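PDB 5CYX: protein Cdhr2 from Mus musculus, which probably mediates calcium-dependent adhesion between neighbouring microvilli by binding CDHR5, and so controls microvillus packing at the apical surface of epithelial cells. Local coordinates for residues A[239-244]-A[278-283]; A[156-161]-A[181-186]; A[101-106]-A[129-134]; A[14-19]-A[64-69]. All coordinates share one frame; numbering follows the deposited sequence.

Contact 1 (A[239-244]-A[278-283]); sequences TSVLTV and IFVNGS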
# COMPACT_ATOMS: atom_id res chain seq x y z
N THR A 239 28.15 17.07 53.44
CA THR A 239 27.56 15.87 54.07
C THR A 239 26.47 15.25 53.19
O THR A 239 25.55 15.95 52.76
CB THR A 239 26.96 16.23 55.46
OG1 THR A 239 27.96 16.83 56.27
CG2 THR A 239 26.44 14.99 56.20
N SER A 240 26.56 13.94 52.93
CA SER A 240 25.48 13.21 52.26
C SER A 240 24.19 13.26 53.07
O SER A 240 24.23 13.18 54.29
CB SER A 240 25.82 11.74 52.07
OG SER A 240 26.93 11.59 51.22
N VAL A 241 23.08 13.38 52.38
CA VAL A 241 21.77 13.41 52.98
C VAL A 241 20.97 12.20 52.51
O VAL A 241 20.45 11.44 53.33
CB VAL A 241 21.06 14.72 52.64
CG1 VAL A 241 19.67 14.77 53.27
CG2 VAL A 241 21.90 15.88 53.14
N LEU A 242 20.85 12.03 51.20
CA LEU A 242 20.25 10.82 50.61
C LEU A 242 20.55 10.72 49.13
O LEU A 242 20.94 11.70 48.48
CB LEU A 242 18.74 10.78 50.80
CG LEU A 242 17.86 11.64 49.88
CD1 LEU A 242 16.42 11.18 49.97
CD2 LEU A 242 18.01 13.12 50.20
N THR A 243 20.32 9.52 48.60
CA THR A 243 20.44 9.22 47.20
C THR A 243 19.07 9.07 46.57
O THR A 243 18.24 8.30 47.07
CB THR A 243 21.20 7.91 47.02
OG1 THR A 243 22.35 7.96 47.85
CG2 THR A 243 21.62 7.70 45.53
N VAL A 244 18.83 9.80 45.48
CA VAL A 244 17.68 9.54 44.62
C VAL A 244 18.17 8.89 43.35
O VAL A 244 19.35 9.00 43.01
CB VAL A 244 16.86 10.81 44.28
CG1 VAL A 244 16.21 11.36 45.53
CG2 VAL A 244 17.71 11.89 43.63
N ILE A 278 22.45 13.79 47.20
CA ILE A 278 22.09 15.11 47.67
C ILE A 278 22.93 15.45 48.89
O ILE A 278 22.95 14.71 49.87
CB ILE A 278 20.58 15.18 48.02
CG1 ILE A 278 19.74 15.08 46.74
CG2 ILE A 278 20.26 16.44 48.83
CD1 ILE A 278 18.25 14.84 46.98
N PHE A 279 23.60 16.60 48.83
CA PHE A 279 24.54 17.00 49.86
C PHE A 279 24.25 18.38 50.43
O PHE A 279 23.59 19.22 49.79
CB PHE A 279 25.98 16.92 49.34
CG PHE A 279 26.26 17.74 48.10
CD1 PHE A 279 26.72 19.05 48.20
CD2 PHE A 279 26.15 17.18 46.83
CE1 PHE A 279 27.05 19.80 47.06
CE2 PHE A 279 26.43 17.92 45.69
CZ PHE A 279 26.91 19.23 45.80
N VAL A 280 24.79 18.61 51.64
CA VAL A 280 24.74 19.92 52.30
C VAL A 280 25.67 20.88 51.53
O VAL A 280 26.87 20.60 51.37
CB VAL A 280 25.15 19.81 53.79
CG1 VAL A 280 25.43 21.19 54.39
CG2 VAL A 280 24.08 19.06 54.59
N ASN A 281 25.10 22.00 51.09
CA ASN A 281 25.77 22.97 50.21
C ASN A 281 25.80 24.38 50.81
O ASN A 281 26.09 25.38 50.13
CB ASN A 281 25.02 22.93 48.91
CG ASN A 281 25.66 23.72 47.81
OD1 ASN A 281 26.83 23.45 47.37
ND2 ASN A 281 24.91 24.70 47.30
N GLY A 282 25.48 24.47 52.10
CA GLY A 282 25.39 25.76 52.79
C GLY A 282 25.18 25.57 54.27
O GLY A 282 24.91 24.46 54.73
N SER A 283 25.34 26.65 55.01
CA SER A 283 25.01 26.65 56.43
C SER A 283 23.51 26.38 56.61
O SER A 283 22.69 27.08 56.02
CB SER A 283 25.39 27.99 57.04
OG SER A 283 25.58 27.83 58.42
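L242 turns its CG between its own backbone N and carbonyl carbon (chi1 78°), which brings CD2 alongside I278, while I278 sets CG1 anti to its carbonyl carbon (chi1 -69°) and sends CD1 along beside the leucine. The two side chains run side by side and point the same way; L242 CD2 lies 3.7 Å from I278 CD1 and also near I278 CB. V244 CG1 comes to the same isoleucine tip from farther along its strand. V241 and V280 cross at about a right angle, with V241 CG2 4.1 Å from V280 CG2. The strands are antiparallel neighbours in one sheet of the third cadherin repeat, a beta-sandwich, and they match across a classic beta bulge: V241 and L242 together stand opposite I278. V241 carries the bulge's helix-like psi of -55° and points toward strand 278-280; L242 lies on the same face as I278. A229 of strand 228-231 touches both V241 and L242. S240 and F279, a non-hydrogen-bonded pair, sit on the other face. The backbone bonds follow the bulge. V241 N gives its hydrogen to I278 O at 2.8 Å, and I278 N returns one to L242 O at 2.9 Å. Beyond S240, V280 N binds T239 O at 3.0 Å. T239 O also takes a CA-H contact from F279 CA at 3.2 Å, so two donors converge on it. T239 OG1 is engaged by T236 O, and I278 is further packed by I272 of strand 270-272.

Contact 2 (A[156-161]-A[181-186]); sequences NLFRIL and YQLELK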
# COMPACT_ATOMS: atom_id res chain seq x y z
N ASN A 156 -2.68 -6.62 13.77
CA ASN A 156 -3.00 -5.39 13.04
C ASN A 156 -1.72 -4.67 12.51
O ASN A 156 -1.83 -3.70 11.78
CB ASN A 156 -3.64 -4.42 14.02
CG ASN A 156 -4.23 -3.19 13.31
OD1 ASN A 156 -4.93 -3.34 12.34
ND2 ASN A 156 -3.93 -1.99 13.79
N LEU A 157 -0.57 -5.11 12.98
CA LEU A 157 0.69 -4.39 12.86
C LEU A 157 1.32 -4.44 11.47
O LEU A 157 2.03 -3.51 11.09
CB LEU A 157 1.71 -5.00 13.88
CG LEU A 157 2.88 -4.18 14.36
CD1 LEU A 157 2.60 -2.73 14.67
CD2 LEU A 157 3.46 -4.83 15.61
N PHE A 158 1.08 -5.51 10.73
CA PHE A 158 1.79 -5.76 9.50
C PHE A 158 0.83 -6.24 8.48
O PHE A 158 -0.10 -6.90 8.81
CB PHE A 158 2.86 -6.83 9.65
CG PHE A 158 3.88 -6.52 10.66
CD1 PHE A 158 4.87 -5.55 10.41
CD2 PHE A 158 3.98 -7.27 11.85
CE1 PHE A 158 5.88 -5.31 11.32
CE2 PHE A 158 4.95 -6.98 12.78
CZ PHE A 158 5.91 -6.01 12.50
N ARG A 159 1.11 -5.92 7.22
CA ARG A 159 0.27 -6.36 6.14
C ARG A 159 1.11 -6.59 4.90
O ARG A 159 2.13 -5.96 4.74
CB ARG A 159 -0.80 -5.33 5.87
CG ARG A 159 -0.30 -3.91 5.52
CD ARG A 159 -1.54 -2.97 5.46
NE ARG A 159 -1.23 -1.56 5.19
CZ ARG A 159 -0.85 -1.06 3.99
NH1 ARG A 159 -0.68 -1.85 2.94
NH2 ARG A 159 -0.63 0.25 3.85
N ILE A 160 0.65 -7.42 3.98
CA ILE A 160 1.47 -7.80 2.88
C ILE A 160 0.80 -7.47 1.56
O ILE A 160 -0.42 -7.56 1.42
CB ILE A 160 1.88 -9.30 2.97
CG1 ILE A 160 3.08 -9.53 2.08
CG2 ILE A 160 0.70 -10.21 2.61
CD1 ILE A 160 3.98 -10.67 2.55
N LEU A 161 1.60 -7.03 0.63
CA LEU A 161 1.13 -6.58 -0.70
C LEU A 161 1.33 -7.70 -1.70
O LEU A 161 2.15 -8.62 -1.50
CB LEU A 161 1.95 -5.36 -1.18
CG LEU A 161 1.91 -4.06 -0.39
CD1 LEU A 161 2.87 -3.04 -1.03
CD2 LEU A 161 0.50 -3.50 -0.34
N TYR A 181 9.14 -9.70 16.69
CA TYR A 181 8.03 -10.38 16.05
C TYR A 181 8.59 -11.43 15.11
O TYR A 181 9.65 -11.26 14.53
CB TYR A 181 7.10 -9.44 15.28
CG TYR A 181 6.51 -8.30 16.09
CD1 TYR A 181 7.19 -7.10 16.21
CD2 TYR A 181 5.26 -8.43 16.73
CE1 TYR A 181 6.70 -6.10 16.99
CE2 TYR A 181 4.74 -7.41 17.50
CZ TYR A 181 5.45 -6.25 17.62
OH TYR A 181 4.98 -5.22 18.37
N GLN A 182 7.85 -12.51 14.96
CA GLN A 182 8.08 -13.50 13.98
C GLN A 182 6.79 -13.68 13.19
O GLN A 182 5.75 -14.04 13.74
CB GLN A 182 8.45 -14.84 14.63
CG GLN A 182 8.79 -15.89 13.58
CD GLN A 182 8.94 -17.26 14.20
OE1 GLN A 182 9.86 -17.49 14.95
NE2 GLN A 182 8.03 -18.17 13.90
N LEU A 183 6.91 -13.49 11.90
CA LEU A 183 5.80 -13.61 10.98
C LEU A 183 5.99 -14.91 10.24
O LEU A 183 7.11 -15.18 9.77
CB LEU A 183 5.82 -12.47 9.97
CG LEU A 183 5.40 -11.07 10.34
CD1 LEU A 183 6.25 -10.45 11.41
CD2 LEU A 183 5.48 -10.23 9.07
N GLU A 184 4.92 -15.68 10.11
CA GLU A 184 4.88 -16.81 9.22
C GLU A 184 4.11 -16.42 7.95
O GLU A 184 2.99 -15.94 8.06
CB GLU A 184 4.18 -17.98 9.90
CG GLU A 184 3.88 -19.12 8.97
CD GLU A 184 3.26 -20.30 9.68
OE1 GLU A 184 3.13 -20.30 10.92
OE2 GLU A 184 2.98 -21.27 8.97
N LEU A 185 4.67 -16.68 6.76
CA LEU A 185 4.00 -16.37 5.47
C LEU A 185 3.83 -17.59 4.62
O LEU A 185 4.50 -18.62 4.83
CB LEU A 185 4.80 -15.37 4.62
CG LEU A 185 5.62 -14.33 5.33
CD1 LEU A 185 6.38 -13.51 4.28
CD2 LEU A 185 4.74 -13.42 6.14
N LYS A 186 2.95 -17.47 3.64
CA LYS A 186 2.98 -18.36 2.48
C LYS A 186 2.68 -17.62 1.18
O LYS A 186 2.28 -16.46 1.20
CB LYS A 186 2.06 -19.57 2.63
CG LYS A 186 0.59 -19.22 2.77
CD LYS A 186 -0.33 -20.44 2.72
CE LYS A 186 -1.78 -19.95 2.56
NZ LYS A 186 -2.83 -20.99 2.79
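The hydrophobic core of the second cadherin repeat, a beta-sandwich, is filled here by F158 and I160 from one sheet and Y181, L183 and L185 from the other. Strands 158-160 and 181-186 face each other across the sandwich at 10.3 Å between axes, their directions 22° apart, and no hydrogen bond joins them; side chains alone span the gap. At one end F158 and Y181 form a T-shaped (edge-to-face) pair, ring centroids 5.5 Å apart and planes at 80°. The phenylalanine drives its edge at the tyrosine face, F158 CE2 coming within 3.9 Å of Y181 CG, toward the rim of the ring and not over its middle. Both residues hold CG anti to the carbonyl carbon, F158 with chi1 -59°, and this sends each ring inward from its own strand. An alanine in place of Y181 would probably leave the F158 edge without the aromatic face it meets and open a gap at this end of the core. Beside the pair, L183 crosses F158 at about a right angle and sets CD1 3.9 Å from F158 CD2. I210 of strand 206-213 touches both F158 and L183, and I166 of strand 165-168 packs on L183 and I160. Farther along, where Y142 meets I160 and I144 meets L185, the two aliphatic side chains touch tip to tip, I160 CD1 lying 4.1 Å from L185 CD1.

Contact 3 (A[101-106]-A[129-134]); sequences NIPVFL and AEDKDT. With CA (calcium ion), chain D; CA (calcium ion), chain C.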
# COMPACT_ATOMS: atom_id res chain seq x y z
N ASN A 101 3.12 -26.66 -10.86
CA ASN A 101 4.25 -26.13 -10.05
C ASN A 101 3.77 -25.28 -8.88
O ASN A 101 2.67 -24.72 -8.96
CB ASN A 101 5.27 -25.38 -10.88
CG ASN A 101 6.10 -26.29 -11.74
OD1 ASN A 101 7.04 -26.94 -11.24
ND2 ASN A 101 5.78 -26.37 -13.00
N ILE A 102 4.57 -25.28 -7.79
CA ILE A 102 4.33 -24.42 -6.63
C ILE A 102 5.20 -23.14 -6.59
O ILE A 102 6.31 -23.10 -7.17
CB ILE A 102 4.47 -25.12 -5.28
CG1 ILE A 102 5.93 -25.61 -5.03
CG2 ILE A 102 3.56 -26.35 -5.18
CD1 ILE A 102 6.12 -26.18 -3.64
N PRO A 103 4.73 -22.11 -5.86
CA PRO A 103 5.54 -20.96 -5.59
C PRO A 103 6.69 -21.33 -4.68
O PRO A 103 6.47 -21.97 -3.66
CB PRO A 103 4.57 -20.04 -4.83
CG PRO A 103 3.23 -20.39 -5.36
CD PRO A 103 3.33 -21.89 -5.46
N VAL A 104 7.89 -20.92 -5.06
CA VAL A 104 9.11 -21.26 -4.31
C VAL A 104 9.87 -19.96 -3.96
O VAL A 104 9.95 -19.02 -4.79
CB VAL A 104 10.04 -22.25 -5.09
CG1 VAL A 104 9.47 -23.66 -5.07
CG2 VAL A 104 10.26 -21.81 -6.55
N PHE A 105 10.36 -19.92 -2.73
CA PHE A 105 11.22 -18.88 -2.19
C PHE A 105 12.60 -19.51 -2.12
O PHE A 105 12.67 -20.71 -1.89
CB PHE A 105 10.85 -18.58 -0.73
CG PHE A 105 9.47 -17.97 -0.52
CD1 PHE A 105 9.30 -16.60 -0.51
CD2 PHE A 105 8.38 -18.76 -0.21
CE1 PHE A 105 8.04 -16.03 -0.28
CE2 PHE A 105 7.13 -18.20 0.04
CZ PHE A 105 6.96 -16.83 0.00
N LEU A 106 13.67 -18.72 -2.20
CA LEU A 106 15.07 -19.21 -2.10
C LEU A 106 15.56 -19.65 -0.68
O LEU A 106 16.44 -20.49 -0.60
CB LEU A 106 16.03 -18.15 -2.67
CG LEU A 106 15.91 -17.92 -4.18
CD1 LEU A 106 16.55 -16.58 -4.55
CD2 LEU A 106 16.55 -19.07 -4.97
N ALA A 129 8.49 -14.95 -4.19
CA ALA A 129 8.33 -16.35 -4.58
C ALA A 129 8.07 -16.39 -6.06
O ALA A 129 7.50 -15.48 -6.61
CB ALA A 129 7.24 -17.05 -3.80
N GLU A 130 8.55 -17.45 -6.70
CA GLU A 130 8.34 -17.63 -8.14
C GLU A 130 7.68 -18.96 -8.35
O GLU A 130 7.93 -19.90 -7.62
CB GLU A 130 9.70 -17.57 -8.87
CG GLU A 130 10.27 -16.17 -8.81
CD GLU A 130 11.71 -16.11 -9.26
OE1 GLU A 130 12.54 -16.96 -8.79
OE2 GLU A 130 12.00 -15.20 -10.06
N ASP A 131 6.84 -19.01 -9.36
CA ASP A 131 6.08 -20.19 -9.71
C ASP A 131 6.25 -20.37 -11.20
O ASP A 131 5.90 -19.48 -11.96
CB ASP A 131 4.60 -19.99 -9.36
CG ASP A 131 3.74 -21.23 -9.62
OD1 ASP A 131 3.80 -21.86 -10.68
OD2 ASP A 131 2.90 -21.55 -8.75
N LYS A 132 6.77 -21.52 -11.59
CA LYS A 132 7.13 -21.76 -13.00
C LYS A 132 5.98 -21.90 -13.99
O LYS A 132 6.22 -21.87 -15.18
CB LYS A 132 8.03 -22.97 -13.10
CG LYS A 132 9.35 -22.72 -12.40
CD LYS A 132 10.52 -23.09 -13.29
CE LYS A 132 10.72 -24.61 -13.35
NZ LYS A 132 11.29 -25.05 -14.67
N ASP A 133 4.74 -22.06 -13.51
CA ASP A 133 3.64 -22.19 -14.44
C ASP A 133 3.40 -20.81 -15.09
O ASP A 133 3.97 -19.81 -14.66
CB ASP A 133 2.37 -22.75 -13.77
CG ASP A 133 2.65 -24.11 -13.09
OD1 ASP A 133 3.27 -25.00 -13.74
OD2 ASP A 133 2.33 -24.20 -11.91
N THR A 134 2.55 -20.81 -16.11
CA THR A 134 2.22 -19.61 -16.89
C THR A 134 0.74 -19.26 -16.70
O THR A 134 -0.08 -20.15 -16.48
CB THR A 134 2.48 -19.93 -18.37
OG1 THR A 134 3.89 -20.21 -18.58
CG2 THR A 134 2.06 -18.72 -19.30
CA CA D . 1.60 -22.97 -10.06
CA CA C . 2.83 -26.30 -15.67
O HOH W 1 7.69 -23.24 -9.33
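N101 grips D133 twice: its backbone N reaches D133 OD2 at 2.8 Å on the syn lone pair, and its ND2 reaches D133 OD1 at 3.0 Å from above the carboxylate plane. N101 ends the DXNDN linker between the first and second cadherin repeats, and D131 and D133 form the DXD motif of the second. D133 bridges two calcium ions, OD1 to one (chain C) and OD2 to the other (chain D). The latter is also held by both oxygens of D131 and by N101 O at 2.3 Å; N99, A137 and D189 complete its shell. D131 OD1 also accepts from D133 N at 3.0 Å, an Asx turn that orients the second aspartate. A water links I102 O to K132 N. Beyond it, V104 and E130 form an antiparallel hydrogen-bonded pair, V104 N to E130 O at 2.8 Å. The A129 methyl then lies over the F105 ring face in a CH-pi contact, its CB 3.7 Å from the ring centroid and 9° off the normal. An alanine in place of F105 would probably leave that methyl without its ring cover and open a gap beside A187 and Y142. P103 CB also packs on A129 CB, at 4.1 Å.

Contact 4 (A[14-19]-A[64-69]); sequences VTLPED and SPLDFE. With CA (calcium ion), chain B; CA (calcium ion), chain C.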
# COMPACT_ATOMS: atom_id res chain seq x y z
N VAL A 14 -2.12 -31.78 -32.84
CA VAL A 14 -2.85 -32.38 -31.75
C VAL A 14 -2.44 -31.71 -30.41
O VAL A 14 -1.25 -31.46 -30.16
CB VAL A 14 -2.59 -33.89 -31.79
CG1 VAL A 14 -1.27 -34.28 -31.12
CG2 VAL A 14 -3.75 -34.61 -31.20
N THR A 15 -3.42 -31.45 -29.55
CA THR A 15 -3.20 -30.72 -28.32
C THR A 15 -3.37 -31.67 -27.16
O THR A 15 -4.45 -32.25 -27.03
CB THR A 15 -4.25 -29.58 -28.17
OG1 THR A 15 -4.12 -28.68 -29.26
CG2 THR A 15 -4.02 -28.80 -26.91
N LEU A 16 -2.34 -31.85 -26.33
CA LEU A 16 -2.43 -32.69 -25.13
C LEU A 16 -2.20 -31.88 -23.84
O LEU A 16 -1.31 -31.07 -23.81
CB LEU A 16 -1.39 -33.82 -25.20
CG LEU A 16 -1.59 -34.73 -26.43
CD1 LEU A 16 -0.41 -35.67 -26.67
CD2 LEU A 16 -2.87 -35.54 -26.29
N PRO A 17 -2.97 -32.13 -22.78
CA PRO A 17 -2.55 -31.55 -21.51
C PRO A 17 -1.27 -32.24 -20.92
O PRO A 17 -1.12 -33.47 -21.00
CB PRO A 17 -3.75 -31.81 -20.60
CG PRO A 17 -4.48 -32.99 -21.19
CD PRO A 17 -3.98 -33.19 -22.60
N GLU A 18 -0.40 -31.42 -20.32
CA GLU A 18 0.87 -31.86 -19.77
C GLU A 18 0.70 -32.85 -18.60
O GLU A 18 1.59 -33.56 -18.31
CB GLU A 18 1.73 -30.65 -19.37
CG GLU A 18 1.35 -29.88 -18.10
CD GLU A 18 2.47 -29.02 -17.56
OE1 GLU A 18 3.68 -29.43 -17.64
OE2 GLU A 18 2.19 -27.93 -17.00
N ASP A 19 -0.47 -32.90 -17.96
CA ASP A 19 -0.73 -33.91 -16.89
C ASP A 19 -1.29 -35.22 -17.44
O ASP A 19 -1.74 -36.06 -16.65
CB ASP A 19 -1.67 -33.34 -15.83
CG ASP A 19 -2.96 -32.82 -16.43
OD1 ASP A 19 -3.14 -33.06 -17.63
OD2 ASP A 19 -3.79 -32.22 -15.74
N SER A 64 6.18 -41.28 -22.63
CA SER A 64 7.11 -40.54 -21.82
C SER A 64 6.40 -39.29 -21.36
O SER A 64 5.57 -38.80 -22.08
CB SER A 64 8.35 -40.22 -22.63
OG SER A 64 9.19 -39.36 -21.90
N PRO A 65 6.72 -38.78 -20.15
CA PRO A 65 5.97 -37.66 -19.58
C PRO A 65 6.11 -36.35 -20.38
O PRO A 65 7.18 -36.04 -20.86
CB PRO A 65 6.58 -37.51 -18.16
CG PRO A 65 7.18 -38.85 -17.85
CD PRO A 65 7.68 -39.34 -19.17
N LEU A 66 4.99 -35.66 -20.53
CA LEU A 66 4.91 -34.36 -21.12
C LEU A 66 5.21 -33.34 -20.06
O LEU A 66 4.89 -33.56 -18.89
CB LEU A 66 3.46 -34.11 -21.59
CG LEU A 66 2.93 -34.96 -22.74
CD1 LEU A 66 1.49 -34.56 -23.05
CD2 LEU A 66 3.78 -34.79 -23.99
N ASP A 67 5.75 -32.20 -20.46
CA ASP A 67 6.14 -31.17 -19.51
C ASP A 67 6.22 -29.84 -20.23
O ASP A 67 7.17 -29.56 -20.96
CB ASP A 67 7.52 -31.52 -18.85
CG ASP A 67 7.92 -30.50 -17.78
OD1 ASP A 67 7.07 -29.72 -17.28
OD2 ASP A 67 9.09 -30.41 -17.46
N PHE A 68 5.19 -29.03 -20.03
CA PHE A 68 5.09 -27.75 -20.65
C PHE A 68 6.28 -26.87 -20.33
O PHE A 68 6.76 -26.15 -21.19
CB PHE A 68 3.83 -27.04 -20.18
CG PHE A 68 3.68 -25.67 -20.77
CD1 PHE A 68 3.20 -25.53 -22.07
CD2 PHE A 68 4.01 -24.53 -20.05
CE1 PHE A 68 3.03 -24.27 -22.61
CE2 PHE A 68 3.85 -23.27 -20.59
CZ PHE A 68 3.39 -23.15 -21.88
N GLU A 69 6.75 -26.95 -19.08
CA GLU A 69 7.84 -26.09 -18.64
C GLU A 69 9.16 -26.29 -19.42
O GLU A 69 9.94 -25.33 -19.54
CB GLU A 69 8.10 -26.26 -17.14
CG GLU A 69 7.13 -25.48 -16.27
CD GLU A 69 5.66 -25.91 -16.40
OE1 GLU A 69 5.30 -27.08 -16.27
OE2 GLU A 69 4.81 -25.09 -16.64
CA CA B . 5.27 -29.47 -15.86
CA CA C . 2.83 -26.30 -15.67
O HOH W 2 2.84 -36.15 -18.63
O HOH W 3 6.76 -29.34 -13.90
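E18 and E69 share two calcium ions. The E18 carboxylate bridges them, OE1 binding one (chain B) at 2.4 Å and OE2 the other (chain C) at 2.2 Å. The E69 side chain crosses that of E18 at about a right angle, their carboxylate planes 36° apart: both E69 oxygens hold the chain C ion, and E69 OE1 reaches the chain B ion as well, at 2.4 Å. D67 OD1 binds the chain B ion at 2.3 Å, beside a water, and D100 supplies its remaining ligand. D97, R98 O, D100 and D133 complete the chain C ion. The acidic oxygens crowd closely, and the two cations very likely offset their mutual repulsion. This is the base of the first cadherin repeat at its junction with the second, where the glutamate just after strand 13-17 and the DXE motif of 67-69 are standard calcium ligands. E18 places its CG between the backbone N and carbonyl carbon (chi1 75°) and then runs extended, which carries the carboxylate across to the ions beside 67-69. E69 instead bends at chi2 (63°), folding back so that its carboxylate can chelate. A second-shell bond steadies E18: F68 N donates to OE1 at 2.9 Å, meeting it from well above the carboxylate plane. E69 N makes a weak bond to D67 OD1. Farther out, a water joins E18 O to L66 N, accepting from the latter at 2.9 Å. L66 points toward strand 13-17, its CD1 3.7 Å from L16 CB, and strand 86-96 pairs with the backbone of L16 and E18.

From the N terminus, contact 4 closes first, bringing loop 64-69 back to the end of strand 13-17 in the first repeat. Contact 3 follows, joining linker 101-106 to loop 129-134 of the second repeat. These two touch: both supply ligands to the chain C calcium ion, which ties the repeats together and bridges the carboxylate oxygens E69 OE2 and D133 OD1 (3.3 Å apart). Contact 2 closes the two sheets of the second repeat onto each other, about 5 Å from contact 3 at the nearest atoms. Contact 1 closes the chain between strands 240-248 and 277-280 of the third repeat, its centre about 91 Å from that of contact 4. All four are in series; none nests or crosses.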